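Local coordinates for protein probable oxidoreductase (Pseudomonas aeruginosa, PDB 4B7C) that probably catalyses NADP(H)-dependent oxidation or reduction of a still unidentified substrate, as a member of the medium-chain dehydrogenase/reductase family, at residues Arg62-Pro67 with Gly277-Asp282; Leu141-Gln146 with Ala284-Glu289; Pro317-Lys322 with Gly330-Lys335. All coordinates share one frame; numbering follows the deposited sequence.

Interaction 1 (Arg62-Pro67 with Gly277-Asp282)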
ATOM      1  N   ARG B  62      -4.217 -19.393   4.871  1.00 60.11           N
ATOM      2  CA  ARG B  62      -2.923 -18.983   5.366  1.00 59.01           C
ATOM      3  C   ARG B  62      -3.052 -17.547   5.906  1.00 53.28           C
ATOM      4  O   ARG B  62      -3.641 -16.691   5.261  1.00 52.40           O
ATOM      5  CB  ARG B  62      -1.881 -19.130   4.236  1.00 65.25           C
ATOM      6  CG  ARG B  62      -0.438 -19.441   4.666  1.00 72.08           C
ATOM      7  CD  ARG B  62       0.114 -18.230   5.412  1.00 75.34           C
ATOM      8  NE  ARG B  62       0.408 -17.058   4.576  1.00 79.93           N
ATOM      9  CZ  ARG B  62       1.463 -16.944   3.770  1.00 81.31           C
ATOM     10  NH1 ARG B  62       2.340 -17.937   3.642  1.00 80.95           N
ATOM     11  NH2 ARG B  62       1.636 -15.827   3.075  1.00 80.51           N
ATOM     12  N   SER B  63      -2.523 -17.307   7.106  1.00 47.07           N
ATOM     13  CA  SER B  63      -2.587 -15.996   7.747  1.00 45.87           C
ATOM     14  C   SER B  63      -1.334 -15.747   8.587  1.00 45.77           C
ATOM     15  O   SER B  63      -0.370 -16.514   8.499  1.00 41.34           O
ATOM     16  CB  SER B  63      -3.835 -15.931   8.618  1.00 46.39           C
ATOM     17  OG  SER B  63      -4.129 -14.622   9.003  1.00 45.59           O
ATOM     18  N   TYR B  64      -1.336 -14.666   9.377  1.00 44.88           N
ATOM     19  CA  TYR B  64      -0.180 -14.320  10.222  1.00 44.84           C
ATOM     20  C   TYR B  64      -0.088 -15.252  11.418  1.00 46.30           C
ATOM     21  O   TYR B  64       0.976 -15.388  12.026  1.00 44.06           O
ATOM     22  CB  TYR B  64      -0.180 -12.836  10.670  1.00 48.15           C
ATOM     23  CG  TYR B  64      -1.393 -12.399  11.463  1.00 51.04           C
ATOM     24  CD1 TYR B  64      -2.531 -11.920  10.817  1.00 52.01           C
ATOM     25  CD2 TYR B  64      -1.406 -12.464  12.859  1.00 51.51           C
ATOM     26  CE1 TYR B  64      -3.650 -11.529  11.540  1.00 55.69           C
ATOM     27  CE2 TYR B  64      -2.521 -12.078  13.591  1.00 56.88           C
ATOM     28  CZ  TYR B  64      -3.646 -11.612  12.928  1.00 57.84           C
ATOM     29  OH  TYR B  64      -4.758 -11.223  13.646  1.00 60.86           O
ATOM     30  N   ILE B  65      -1.211 -15.887  11.756  1.00 46.42           N
ATOM     31  CA  ILE B  65      -1.198 -17.010  12.707  1.00 47.59           C
ATOM     32  C   ILE B  65      -1.968 -18.215  12.169  1.00 46.49           C
ATOM     33  O   ILE B  65      -2.984 -18.058  11.494  1.00 44.46           O
ATOM     34  CB  ILE B  65      -1.721 -16.587  14.085  1.00 49.98           C
ATOM     35  CG1 ILE B  65      -2.977 -15.745  13.925  1.00 50.08           C
ATOM     36  CG2 ILE B  65      -0.639 -15.781  14.798  1.00 53.15           C
ATOM     37  CD1 ILE B  65      -3.576 -15.327  15.250  1.00 53.25           C
ATOM     38  N   PRO B  66      -1.484 -19.436  12.457  1.00 45.38           N
ATOM     39  CA  PRO B  66      -2.152 -20.602  11.877  1.00 44.17           C
ATOM     40  C   PRO B  66      -3.629 -20.708  12.270  1.00 46.07           C
ATOM     41  O   PRO B  66      -4.003 -20.320  13.373  1.00 45.10           O
ATOM     42  CB  PRO B  66      -1.359 -21.785  12.450  1.00 44.15           C
ATOM     43  CG  PRO B  66      -0.040 -21.225  12.838  1.00 46.68           C
ATOM     44  CD  PRO B  66      -0.319 -19.819  13.277  1.00 45.65           C
ATOM     45  N   PRO B  67      -4.469 -21.257  11.374  1.00 48.14           N
ATOM     46  CA  PRO B  67      -5.866 -21.461  11.746  1.00 44.55           C
ATOM     47  C   PRO B  67      -6.004 -22.374  12.956  1.00 41.93           C
ATOM     48  O   PRO B  67      -5.152 -23.221  13.200  1.00 38.74           O
ATOM     49  CB  PRO B  67      -6.489 -22.133  10.517  1.00 47.85           C
ATOM     50  CG  PRO B  67      -5.464 -22.126   9.444  1.00 48.90           C
ATOM     51  CD  PRO B  67      -4.136 -21.821  10.053  1.00 47.26           C
ATOM     52  N   GLY B 277       0.473  -2.694   6.299  1.00 27.05           N
ATOM     53  CA  GLY B 277      -0.123  -3.583   7.276  1.00 28.75           C
ATOM     54  C   GLY B 277       0.728  -3.719   8.527  1.00 28.89           C
ATOM     55  O   GLY B 277       1.945  -3.535   8.487  1.00 27.74           O
ATOM     56  N   MET B 278       0.073  -4.000   9.645  1.00 28.76           N
ATOM     57  CA  MET B 278       0.768  -4.245  10.915  1.00 27.73           C
ATOM     58  C   MET B 278       0.042  -5.277  11.752  1.00 29.98           C
ATOM     59  O   MET B 278      -1.170  -5.496  11.597  1.00 32.04           O
ATOM     60  CB  MET B 278       0.964  -2.954  11.723  1.00 27.95           C
ATOM     61  CG  MET B 278      -0.296  -2.407  12.400  1.00 29.65           C
ATOM     62  SD  MET B 278      -0.802  -3.278  13.903  1.00 29.98           S
ATOM     63  CE  MET B 278       0.470  -2.769  15.044  1.00 28.55           C
ATOM     64  N   VAL B 279       0.805  -5.904  12.638  1.00 28.64           N
ATOM     65  CA  VAL B 279       0.293  -6.882  13.592  1.00 30.36           C
ATOM     66  C   VAL B 279       0.927  -6.582  14.961  1.00 29.42           C
ATOM     67  O   VAL B 279       2.142  -6.368  15.052  1.00 27.08           O
ATOM     68  CB  VAL B 279       0.622  -8.311  13.105  1.00 34.48           C
ATOM     69  CG1 VAL B 279       0.687  -9.292  14.242  1.00 40.65           C
ATOM     70  CG2 VAL B 279      -0.433  -8.782  12.110  1.00 36.69           C
ATOM     71  N   VAL B 280       0.103  -6.496  16.007  1.00 27.55           N
ATOM     72  CA  VAL B 280       0.560  -5.953  17.308  1.00 27.75           C
ATOM     73  C   VAL B 280       1.681  -6.785  17.939  1.00 26.34           C
ATOM     74  O   VAL B 280       2.566  -6.245  18.585  1.00 27.25           O
ATOM     75  CB  VAL B 280      -0.615  -5.760  18.319  1.00 27.10           C
ATOM     76  CG1 VAL B 280      -1.242  -7.087  18.695  1.00 24.66           C
ATOM     77  CG2 VAL B 280      -0.144  -5.039  19.574  1.00 26.73           C
ATOM     78  N   MET B 281       1.670  -8.088  17.717  1.00 29.31           N
ATOM     79  CA  MET B 281       2.701  -8.954  18.315  1.00 32.56           C
ATOM     80  C   MET B 281       4.120  -8.641  17.846  1.00 32.01           C
ATOM     81  O   MET B 281       5.085  -8.939  18.544  1.00 31.60           O
ATOM     82  CB  MET B 281       2.391 -10.418  18.054  1.00 38.05           C
ATOM     83  CG  MET B 281       2.910 -10.922  16.645  1.00 46.61           C
ATOM     84  SD  MET B 281       2.038 -12.247  15.666  1.00 56.00           S
ATOM     85  CE  MET B 281       2.794 -13.726  16.351  1.00 51.99           C
ATOM     86  N   ASP B 282       4.240  -8.020  16.675  1.00 28.88           N
ATOM     87  CA  ASP B 282       5.552  -7.584  16.181  1.00 29.10           C
ATOM     88  C   ASP B 282       6.181  -6.542  17.109  1.00 29.82           C
ATOM     89  O   ASP B 282       7.382  -6.292  17.037  1.00 30.85           O
ATOM     90  CB  ASP B 282       5.464  -7.008  14.758  1.00 27.83           C
ATOM     91  CG  ASP B 282       5.168  -8.064  13.706  1.00 27.11           C
ATOM     92  OD1 ASP B 282       5.215  -9.263  14.024  1.00 25.54           O
ATOM     93  OD2 ASP B 282       4.888  -7.694  12.552  1.00 28.14           O
TER

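Interaction 2 (Leu141-Gln146 with Ala284-Glu289)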
ATOM      1  N   LEU B 141      -1.063   3.297  15.005  1.00 32.43           N
ATOM      2  CA  LEU B 141      -1.189   4.735  14.761  1.00 33.06           C
ATOM      3  C   LEU B 141       0.150   5.430  14.800  1.00 33.36           C
ATOM      4  O   LEU B 141       0.524   6.122  13.863  1.00 35.87           O
ATOM      5  CB  LEU B 141      -2.136   5.413  15.772  1.00 34.21           C
ATOM      6  CG  LEU B 141      -2.304   6.927  15.557  1.00 34.51           C
ATOM      7  CD1 LEU B 141      -3.029   7.181  14.237  1.00 33.08           C
ATOM      8  CD2 LEU B 141      -3.054   7.598  16.709  1.00 35.89           C
ATOM      9  N   LEU B 142       0.876   5.246  15.888  1.00 33.46           N
ATOM     10  CA  LEU B 142       2.088   6.027  16.134  1.00 32.70           C
ATOM     11  C   LEU B 142       3.309   5.580  15.330  1.00 32.53           C
ATOM     12  O   LEU B 142       4.087   6.413  14.859  1.00 32.52           O
ATOM     13  CB  LEU B 142       2.427   6.038  17.628  1.00 33.48           C
ATOM     14  CG  LEU B 142       1.348   6.632  18.550  1.00 35.37           C
ATOM     15  CD1 LEU B 142       1.777   6.526  20.014  1.00 32.59           C
ATOM     16  CD2 LEU B 142       1.027   8.071  18.164  1.00 35.24           C
ATOM     17  N   ASP B 143       3.494   4.275  15.185  1.00 33.16           N
ATOM     18  CA  ASP B 143       4.671   3.770  14.460  1.00 34.38           C
ATOM     19  C   ASP B 143       4.459   3.705  12.939  1.00 33.79           C
ATOM     20  O   ASP B 143       5.367   3.990  12.180  1.00 34.02           O
ATOM     21  CB  ASP B 143       5.109   2.404  14.981  1.00 35.16           C
ATOM     22  CG  ASP B 143       6.466   1.993  14.434  1.00 34.95           C
ATOM     23  OD1 ASP B 143       7.461   2.680  14.754  1.00 35.43           O
ATOM     24  OD2 ASP B 143       6.517   0.999  13.675  1.00 33.90           O
ATOM     25  N   VAL B 144       3.254   3.355  12.506  1.00 34.05           N
ATOM     26  CA  VAL B 144       2.959   3.226  11.072  1.00 34.03           C
ATOM     27  C   VAL B 144       2.257   4.473  10.497  1.00 35.35           C
ATOM     28  O   VAL B 144       2.652   5.006   9.454  1.00 37.08           O
ATOM     29  CB  VAL B 144       2.125   1.962  10.801  1.00 33.08           C
ATOM     30  CG1 VAL B 144       1.947   1.729   9.304  1.00 31.18           C
ATOM     31  CG2 VAL B 144       2.773   0.759  11.476  1.00 32.15           C
ATOM     32  N   GLY B 145       1.224   4.953  11.180  1.00 35.04           N
ATOM     33  CA  GLY B 145       0.512   6.160  10.743  1.00 35.34           C
ATOM     34  C   GLY B 145       1.352   7.415  10.877  1.00 36.68           C
ATOM     35  O   GLY B 145       1.258   8.326  10.062  1.00 42.24           O
ATOM     36  N   GLN B 146       2.154   7.465  11.934  1.00 39.18           N
ATOM     37  CA  GLN B 146       2.996   8.619  12.258  1.00 41.78           C
ATOM     38  C   GLN B 146       2.256   9.960  12.124  1.00 41.51           C
ATOM     39  O   GLN B 146       2.675  10.847  11.383  1.00 41.53           O
ATOM     40  CB  GLN B 146       4.262   8.617  11.397  1.00 44.33           C
ATOM     41  CG  GLN B 146       5.100   7.361  11.568  1.00 46.21           C
ATOM     42  CD  GLN B 146       6.367   7.380  10.745  1.00 48.85           C
ATOM     43  OE1 GLN B 146       6.446   6.761   9.680  1.00 54.36           O
ATOM     44  NE2 GLN B 146       7.360   8.086  11.232  1.00 48.83           N
ATOM     45  N   ALA B 284       5.979  -6.629  20.534  1.00 29.57           N
ATOM     46  CA  ALA B 284       6.044  -7.223  21.879  1.00 30.96           C
ATOM     47  C   ALA B 284       7.149  -6.641  22.756  1.00 33.06           C
ATOM     48  O   ALA B 284       6.923  -6.364  23.922  1.00 32.23           O
ATOM     49  CB  ALA B 284       6.176  -8.747  21.809  1.00 30.04           C
ATOM     50  N   GLN B 285       8.324  -6.435  22.181  1.00 33.55           N
ATOM     51  CA  GLN B 285       9.463  -5.904  22.929  1.00 34.34           C
ATOM     52  C   GLN B 285       9.240  -4.488  23.458  1.00 34.22           C
ATOM     53  O   GLN B 285       9.925  -4.053  24.372  1.00 31.70           O
ATOM     54  CB  GLN B 285      10.717  -5.929  22.061  1.00 34.21           C
ATOM     55  CG  GLN B 285      12.025  -5.533  22.757  1.00 37.22           C
ATOM     56  CD  GLN B 285      13.275  -5.706  21.908  1.00 37.18           C
ATOM     57  OE1 GLN B 285      13.314  -6.497  20.960  1.00 43.09           O
ATOM     58  NE2 GLN B 285      14.315  -4.976  22.271  1.00 34.97           N
ATOM     59  N   ARG B 286       8.307  -3.777  22.846  1.00 33.62           N
ATOM     60  CA  ARG B 286       8.033  -2.389  23.211  1.00 33.24           C
ATOM     61  C   ARG B 286       6.764  -2.247  24.050  1.00 31.19           C
ATOM     62  O   ARG B 286       6.388  -1.142  24.402  1.00 32.08           O
ATOM     63  CB  ARG B 286       7.959  -1.524  21.956  1.00 35.53           C
ATOM     64  CG  ARG B 286       9.317  -1.356  21.281  1.00 38.49           C
ATOM     65  CD  ARG B 286       9.192  -0.776  19.881  1.00 41.82           C
ATOM     66  NE  ARG B 286       8.668   0.595  19.901  1.00 45.34           N
ATOM     67  CZ  ARG B 286       8.445   1.364  18.831  1.00 48.51           C
ATOM     68  NH1 ARG B 286       8.689   0.923  17.601  1.00 46.78           N
ATOM     69  NH2 ARG B 286       7.971   2.594  18.991  1.00 48.57           N
ATOM     70  N   PHE B 287       6.128  -3.366  24.382  1.00 29.78           N
ATOM     71  CA  PHE B 287       4.913  -3.342  25.200  1.00 31.71           C
ATOM     72  C   PHE B 287       5.068  -2.578  26.530  1.00 32.70           C
ATOM     73  O   PHE B 287       4.228  -1.753  26.848  1.00 31.78           O
ATOM     74  CB  PHE B 287       4.373  -4.747  25.480  1.00 30.35           C
ATOM     75  CG  PHE B 287       3.698  -5.408  24.299  1.00 32.87           C
ATOM     76  CD1 PHE B 287       3.456  -4.718  23.109  1.00 32.45           C
ATOM     77  CD2 PHE B 287       3.289  -6.733  24.394  1.00 33.28           C
ATOM     78  CE1 PHE B 287       2.822  -5.343  22.047  1.00 34.19           C
ATOM     79  CE2 PHE B 287       2.651  -7.364  23.337  1.00 34.61           C
ATOM     80  CZ  PHE B 287       2.424  -6.669  22.159  1.00 33.62           C
ATOM     81  N   PRO B 288       6.152  -2.816  27.280  1.00 33.76           N
ATOM     82  CA  PRO B 288       6.276  -2.099  28.559  1.00 35.62           C
ATOM     83  C   PRO B 288       6.197  -0.581  28.463  1.00 37.04           C
ATOM     84  O   PRO B 288       5.490   0.036  29.256  1.00 38.75           O
ATOM     85  CB  PRO B 288       7.648  -2.539  29.080  1.00 35.68           C
ATOM     86  CG  PRO B 288       7.845  -3.889  28.480  1.00 33.57           C
ATOM     87  CD  PRO B 288       7.266  -3.760  27.084  1.00 34.30           C
ATOM     88  N   GLU B 289       6.877   0.020  27.494  1.00 39.12           N
ATOM     89  CA  GLU B 289       6.828   1.491  27.361  1.00 40.71           C
ATOM     90  C   GLU B 289       5.466   1.949  26.849  1.00 39.13           C
ATOM     91  O   GLU B 289       4.952   2.965  27.285  1.00 37.54           O
ATOM     92  CB  GLU B 289       7.965   2.092  26.524  1.00 47.55           C
ATOM     93  CG  GLU B 289       8.312   1.380  25.259  1.00 52.86           C
ATOM     94  CD  GLU B 289       9.570   0.617  25.663  1.00 57.91           C
ATOM     95  OE1 GLU B 289       9.495  -0.465  26.257  1.00 55.32           O
ATOM     96  OE2 GLU B 289      10.662   1.238  25.591  1.00 66.02           O
TER
HETATM   97  O   HOH W   1       5.975   4.005  17.620  1.00 61.95           O

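Interaction 3 (Pro317-Lys322 with Gly330-Lys335)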
ATOM      1  N   PRO B 317     -20.553 -19.047  22.168  1.00 41.26           N
ATOM      2  CA  PRO B 317     -21.050 -19.005  20.770  1.00 43.03           C
ATOM      3  C   PRO B 317     -22.013 -17.875  20.485  1.00 43.72           C
ATOM      4  O   PRO B 317     -21.927 -17.273  19.418  1.00 50.92           O
ATOM      5  CB  PRO B 317     -21.769 -20.356  20.599  1.00 42.39           C
ATOM      6  CG  PRO B 317     -21.145 -21.238  21.615  1.00 42.67           C
ATOM      7  CD  PRO B 317     -20.860 -20.342  22.794  1.00 41.76           C
ATOM      8  N   GLU B 318     -22.955 -17.624  21.397  1.00 44.90           N
ATOM      9  CA  GLU B 318     -23.941 -16.556  21.184  1.00 45.49           C
ATOM     10  C   GLU B 318     -23.272 -15.214  21.335  1.00 46.91           C
ATOM     11  O   GLU B 318     -23.510 -14.320  20.530  1.00 47.32           O
ATOM     12  CB  GLU B 318     -25.152 -16.621  22.131  1.00 48.05           C
ATOM     13  CG  GLU B 318     -24.924 -16.659  23.620  1.00 47.74           C
ATOM     14  CD  GLU B 318     -25.001 -18.059  24.200  1.00 47.18           C
ATOM     15  OE1 GLU B 318     -24.225 -18.884  23.694  1.00 48.56           O
ATOM     16  OE2 GLU B 318     -25.803 -18.349  25.145  1.00 51.05           O
ATOM     17  N   THR B 319     -22.481 -15.080  22.401  1.00 44.44           N
ATOM     18  CA  THR B 319     -21.819 -13.817  22.713  1.00 41.43           C
ATOM     19  C   THR B 319     -20.897 -13.400  21.585  1.00 42.01           C
ATOM     20  O   THR B 319     -20.817 -12.228  21.252  1.00 42.89           O
ATOM     21  CB  THR B 319     -21.032 -13.894  24.039  1.00 42.45           C
ATOM     22  OG1 THR B 319     -21.903 -14.309  25.106  1.00 43.79           O
ATOM     23  CG2 THR B 319     -20.423 -12.537  24.358  1.00 40.54           C
ATOM     24  N   LEU B 320     -20.244 -14.377  20.973  1.00 43.25           N
ATOM     25  CA  LEU B 320     -19.401 -14.127  19.797  1.00 45.41           C
ATOM     26  C   LEU B 320     -20.138 -13.448  18.629  1.00 47.86           C
ATOM     27  O   LEU B 320     -19.568 -12.595  17.951  1.00 43.81           O
ATOM     28  CB  LEU B 320     -18.760 -15.434  19.308  1.00 46.71           C
ATOM     29  CG  LEU B 320     -17.667 -15.263  18.230  1.00 49.45           C
ATOM     30  CD1 LEU B 320     -16.565 -14.306  18.671  1.00 52.39           C
ATOM     31  CD2 LEU B 320     -17.047 -16.578  17.784  1.00 50.39           C
ATOM     32  N   LEU B 321     -21.392 -13.843  18.396  1.00 49.56           N
ATOM     33  CA  LEU B 321     -22.225 -13.256  17.327  1.00 47.88           C
ATOM     34  C   LEU B 321     -22.510 -11.785  17.544  1.00 48.16           C
ATOM     35  O   LEU B 321     -22.602 -11.024  16.578  1.00 49.87           O
ATOM     36  CB  LEU B 321     -23.553 -13.994  17.186  1.00 48.86           C
ATOM     37  CG  LEU B 321     -23.356 -15.422  16.663  1.00 51.29           C
ATOM     38  CD1 LEU B 321     -24.672 -16.099  16.327  1.00 55.28           C
ATOM     39  CD2 LEU B 321     -22.425 -15.466  15.458  1.00 51.26           C
ATOM     40  N   LYS B 322     -22.597 -11.383  18.812  1.00 48.36           N
ATOM     41  CA  LYS B 322     -22.834  -9.990  19.188  1.00 52.45           C
ATOM     42  C   LYS B 322     -21.751  -9.072  18.644  1.00 50.57           C
ATOM     43  O   LYS B 322     -21.957  -7.865  18.468  1.00 53.44           O
ATOM     44  CB  LYS B 322     -22.907  -9.885  20.718  1.00 55.69           C
ATOM     45  CG  LYS B 322     -23.159  -8.501  21.289  1.00 59.69           C
ATOM     46  CD  LYS B 322     -23.248  -8.531  22.817  1.00 62.31           C
ATOM     47  CE  LYS B 322     -23.686  -7.200  23.406  1.00 63.67           C
ATOM     48  NZ  LYS B 322     -23.586  -7.243  24.901  1.00 64.96           N
ATOM     49  N   GLY B 330     -18.583  -1.199  23.219  1.00 71.27           N
ATOM     50  CA  GLY B 330     -17.241  -1.234  23.729  1.00 67.26           C
ATOM     51  C   GLY B 330     -16.628  -2.610  23.603  1.00 61.48           C
ATOM     52  O   GLY B 330     -17.281  -3.553  23.147  1.00 60.20           O
ATOM     53  N   LYS B 331     -15.378  -2.719  24.043  1.00 50.13           N
ATOM     54  CA  LYS B 331     -14.592  -3.940  23.885  1.00 43.93           C
ATOM     55  C   LYS B 331     -15.278  -5.127  24.543  1.00 40.81           C
ATOM     56  O   LYS B 331     -15.579  -5.107  25.733  1.00 38.96           O
ATOM     57  CB  LYS B 331     -13.189  -3.741  24.462  1.00 41.39           C
ATOM     58  CG  LYS B 331     -12.452  -5.037  24.785  1.00 40.05           C
ATOM     59  CD  LYS B 331     -11.932  -5.690  23.541  1.00 42.39           C
ATOM     60  CE  LYS B 331     -11.421  -7.079  23.800  1.00 41.50           C
ATOM     61  NZ  LYS B 331     -12.030  -8.021  22.833  1.00 40.11           N
ATOM     62  N   LEU B 332     -15.548  -6.156  23.748  1.00 38.79           N
ATOM     63  CA  LEU B 332     -16.312  -7.300  24.227  1.00 39.13           C
ATOM     64  C   LEU B 332     -15.425  -8.247  25.022  1.00 36.80           C
ATOM     65  O   LEU B 332     -14.440  -8.797  24.511  1.00 32.17           O
ATOM     66  CB  LEU B 332     -16.991  -8.046  23.069  1.00 40.24           C
ATOM     67  CG  LEU B 332     -18.033  -9.090  23.461  1.00 40.90           C
ATOM     68  CD1 LEU B 332     -19.101  -8.544  24.393  1.00 43.09           C
ATOM     69  CD2 LEU B 332     -18.683  -9.591  22.175  1.00 41.37           C
ATOM     70  N   VAL B 333     -15.837  -8.476  26.264  1.00 35.03           N
ATOM     71  CA  VAL B 333     -15.104  -9.346  27.187  1.00 33.82           C
ATOM     72  C   VAL B 333     -16.019 -10.388  27.804  1.00 33.90           C
ATOM     73  O   VAL B 333     -17.129 -10.068  28.252  1.00 38.30           O
ATOM     74  CB  VAL B 333     -14.460  -8.534  28.323  1.00 33.03           C
ATOM     75  CG1 VAL B 333     -13.877  -9.473  29.377  1.00 32.69           C
ATOM     76  CG2 VAL B 333     -13.385  -7.623  27.747  1.00 31.03           C
ATOM     77  N   LEU B 334     -15.563 -11.633  27.794  1.00 32.81           N
ATOM     78  CA  LEU B 334     -16.320 -12.743  28.372  1.00 34.91           C
ATOM     79  C   LEU B 334     -15.735 -13.123  29.725  1.00 37.20           C
ATOM     80  O   LEU B 334     -14.593 -13.571  29.806  1.00 36.06           O
ATOM     81  CB  LEU B 334     -16.321 -13.962  27.439  1.00 34.67           C
ATOM     82  CG  LEU B 334     -17.208 -15.148  27.840  1.00 37.30           C
ATOM     83  CD1 LEU B 334     -18.681 -14.759  27.734  1.00 38.50           C
ATOM     84  CD2 LEU B 334     -16.943 -16.383  26.991  1.00 37.15           C
ATOM     85  N   LYS B 335     -16.515 -12.920  30.784  1.00 37.62           N
ATOM     86  CA  LYS B 335     -16.108 -13.338  32.123  1.00 39.18           C
ATOM     87  C   LYS B 335     -16.345 -14.824  32.245  1.00 39.54           C
ATOM     88  O   LYS B 335     -17.462 -15.294  32.050  1.00 41.05           O
ATOM     89  CB  LYS B 335     -16.873 -12.599  33.222  1.00 41.40           C
ATOM     90  CG  LYS B 335     -16.338 -12.880  34.623  1.00 41.45           C
ATOM     91  CD  LYS B 335     -17.213 -12.262  35.704  1.00 43.95           C
ATOM     92  CE  LYS B 335     -16.482 -12.162  37.035  1.00 46.84           C
ATOM     93  NZ  LYS B 335     -16.080 -13.492  37.574  1.00 48.87           N
TER

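Interaction 1 (Arg62-Pro67 with Gly277-Asp282)
One face of the Tyr64 ring receives the CG2 methyl of Val279. The methyl lies over the centre of the ring, 3.7 Å above its plane. This is a CH-pi contact: Val279 CG2 is 3.8 Å from the Tyr64 ring centroid and only 13° off the ring normal. The other methyl of the valine, CG1, is 4.0 Å from Tyr64 CD2. Met281 approaches the ring obliquely, its SD 4.4 Å from Tyr64 CD2.

Tyr64 CG sits between the backbone N and the carbonyl carbon (chi1 59°), and this stands the ring up against Val279. Val279 is buried, whereas Met281 is exposed. The tip of the methionine also reaches Ile65, whose CG2 is 4.3 Å from Met281 CE. No hydrogen bond crosses between the two segments, so the contact is purely apolar. The turn that carries Val279 and Met281 is closed by a backbone bond from Asp282 N to Val279 O, 3.1 Å long.

Segment 62-67 belongs to the loop between helix 53-58 and strand 77-85, and both Tyr64 and Ile65 rest on Trp57 of that helix. The second subunit is close by: its Val270 packs on Tyr64, its Arg272 forms a salt bridge with Asp282, and it shares backbone hydrogen bonds with Gly277. Segment 277-282 leaves strand 274-277, an outermost strand of the parallel sheet within this chain. It runs past helix 132-145, which Val280 touches, toward helix 287-299.

Interaction 2 (Leu141-Gln146 with Ala284-Glu289)
Arg286 and Asp143 make this contact by themselves, with 31 and 27 Å² buried respectively. They form a long salt bridge: Asp143 OD1 lies 3.6 Å from Arg286 NH1. OD1 comes in at the edge of the guanidinium, near its plane. The carboxylate does not lie flat alongside, because the two planes stand 89° apart. A paired, two-pronged carboxylate-guanidinium bridge is therefore not formed, and no direct hydrogen bond joins the pair.

A water spans the other branch. It accepts a weak bond from Arg286 NH2 at 2.8 Å and gives a weak one to Asp143 OD1 at 3.5 Å. OD1 thus meets the arginine both directly and through water. The stronger partner of the aspartate is Tyr283, whose OH is hydrogen-bonded to OD2. The two carboxylate oxygens are divided between tyrosine and arginine, which would limit rotation of the group.

With CG anti to the backbone N (chi1 -169°), the Asp143 carboxylate extends from the helix toward Arg286. The arginine chain bends at chi3 (65°) and also packs on Phe139, one turn earlier on the same helix as Asp143.

Helix 132-145 ends with a wider pi-type turn and a weak bond from Gln146 N to Leu141 O.

The arrangement is a surface salt bridge between helix 132-145 and the 3-10 turn that leads into helix 287-299. It ties the end of one helix to the approach of the other, beside the six-stranded parallel sheet of the Rossmann fold.

Interaction 3 (Pro317-Lys322 with Gly330-Lys335)
The carbonyl O of Lys322, whose side chain packs on Leu332, is gripped by Ser325 OG and Asn328 ND2. The setting is a beta-alpha-beta unit. Strand 307-311 leads into helix 316-321, and strand 331-335 then lies parallel to the first strand.

Thr319 and Lys322 are the residues of segment 317-322 that meet the strand. Leu332 meets them with both of its methyls: CD2 is 4.1 Å from Thr319 CG2, and CD1 is 4.4 Å from Lys322 CD. With chi1 at -56°, Thr319 CG2 lies anti to the backbone N and meets Leu332, while OG1 is turned to Thr315 and hydrogen-bonded to its OG1. Thr319 OG1 still touches a methyl, with Leu334 CD1 4.2 Å away.

The Lys322 chain is fully extended. It runs past Leu332 and brings NZ to a salt bridge with Asp308 of strand 307-311, and Val310 of the same strand packs against Thr319, Lys322 and Leu332. Strand 331-335 also pairs antiparallel with strand 41-49. The nearest approach between the segments is Leu332 CD2 to the backbone O of Thr319, at 3.5 Å.

How the interactions relate
From the N terminus, segment 62-67 comes first and 141-146 second. Interaction 1 closes when the chain reaches 277-282, and interaction 2 closes directly afterwards at 284-289. The two therefore cross. They also touch in space, through Met278 with Val144 and Val280 with Phe287. Interaction 1 ties the GroES-like N-terminal part to the loop after the last strand of the parallel sheet, while interaction 2 joins helix 132-145 to the 3-10 turn before helix 287-299. Interaction 3 follows in series and closes a short loop near the C terminus, where the chain has returned to the sheet containing strand 41-49. Its centre is about 27 Å from that of interaction 2, across the chain's centre.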